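Local coordinates for protein flavoredoxin (Desulfovibrio vulgaris str. 'Miyazaki F', PDB 2D5M) that binds flavin mononucleotide and probably carries electrons as a flavoprotein of the flavin reductase-like family, at the interface of chains A and B. Sequence-based numbering; all coordinates share one arbitrary frame. Chains: chain A/B, flavoredoxin.

The interface of chains A and B. Residues chain A 143-145; chain B 1-3.
One face of the A:Glu145 carboxylate is covered by B:Met1, whose CB stands almost squarely over the carboxylate carbon CD of A:Glu145, 3.8 Å away. At the carboxylate's edge, A:Glu145 OE1 and water 1 hydrogen-bond at 2.7 Å, the water set somewhat out of the plane towards the same face as the methionine. Water 1 also hydrogen-bonds with the backbone oxygen O of B:Lys2 (3.0 Å), so the carboxylate is tied to the neighbouring chain through solvent as well as by packing. Beyond CG the glutamate chain is extended (chi2 171°), which carries the carboxylate out alongside B:Met1; the two side chains point the same way.

The backbones behind these groups form an intersubunit beta-sheet extension between flavin reductase-like chains: strand 2-4 of chain B runs antiparallel along the end of strand 133-144 of chain A. The deposited assembly is a two-fold pair of chains, probably the biological dimer, and the contact recurs with the chains exchanged.

The A:Asp144 carboxylate is held differently, by a salt bridge to B:Lys2. The ammonium NZ of B:Lys2 comes to A:Asp144 OD1 from its syn side at 2.9 Å, about 30° out of the carboxylate plane. The lysine curls to get there: its bend at chi2 helps lay the aliphatic chain along that oxygen, and the bend at chi4 (37°) turns NZ in to it. B:Lys2 CE is 3.4 Å from A:Asp144 OD1. The ion pair probably steadies the registry of the two backbones.

A:Val143 and B:Lys3 exchange a reciprocal pair of hydrogen bonds, A:Val143 N to B:Lys3 O and B:Lys3 N to A:Val143 O, each 2.9 Å. B:Lys3 is poorly ordered, and nothing is rested on its side chain. Two residues on from A:Val143, past the bridge of A:Asp144 with B:Lys2, 3-10 helix 145-147 begins; there A:Glu145 N donates to B:Met1 O at 3.0 Å, giving the first amide of that turn an acceptor from the partner.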
# COMPACT_ATOMS: atom_id res chain seq x y z
N VAL A 143 8.22 -15.66 8.07
CA VAL A 143 7.33 -15.20 9.17
C VAL A 143 7.65 -15.99 10.40
O VAL A 143 7.83 -17.20 10.38
CB VAL A 143 5.87 -15.36 8.74
CG1 VAL A 143 4.95 -14.93 9.88
CG2 VAL A 143 5.56 -14.55 7.49
N ASP A 144 7.68 -15.34 11.54
CA ASP A 144 7.83 -16.00 12.84
C ASP A 144 6.79 -17.13 12.97
O ASP A 144 5.59 -16.94 12.70
CB ASP A 144 7.66 -14.98 13.96
CG ASP A 144 8.79 -14.05 14.28
OD1 ASP A 144 9.87 -14.31 13.72
OD2 ASP A 144 8.63 -13.09 15.04
N GLU A 145 7.25 -18.28 13.42
CA GLU A 145 6.33 -19.40 13.58
C GLU A 145 5.15 -19.06 14.49
O GLU A 145 4.06 -19.57 14.28
CB GLU A 145 7.04 -20.59 14.20
CG GLU A 145 8.31 -21.04 13.49
CD GLU A 145 9.06 -22.09 14.31
OE1 GLU A 145 9.64 -22.95 13.61
OE2 GLU A 145 9.10 -22.09 15.55
N MET B 1 11.87 -18.15 16.00
CA MET B 1 12.31 -18.71 14.72
C MET B 1 11.43 -18.36 13.50
O MET B 1 10.22 -18.50 13.75
CB MET B 1 12.39 -20.23 14.80
CG MET B 1 13.06 -20.60 13.49
SD MET B 1 14.80 -20.65 13.49
CE MET B 1 15.48 -21.51 14.89
N LYS B 2 11.95 -18.04 12.32
CA LYS B 2 11.13 -17.81 11.13
C LYS B 2 10.91 -19.05 10.29
O LYS B 2 11.78 -19.93 10.25
CB LYS B 2 11.81 -16.75 10.25
CG LYS B 2 11.81 -15.43 10.98
CD LYS B 2 11.68 -14.21 10.19
CE LYS B 2 11.30 -12.94 10.89
NZ LYS B 2 11.91 -12.77 12.25
N LYS B 3 9.80 -19.13 9.63
CA LYS B 3 9.48 -20.14 8.62
C LYS B 3 9.41 -19.46 7.26
O LYS B 3 8.85 -18.38 7.13
CB LYS B 3 8.17 -20.84 8.97
CG LYS B 3 7.74 -21.93 7.98
CD LYS B 3 6.52 -22.68 8.51
CE LYS B 3 6.28 -23.99 7.81
NZ LYS B 3 7.43 -24.47 6.96
O HOH W 1 10.87 -22.58 11.18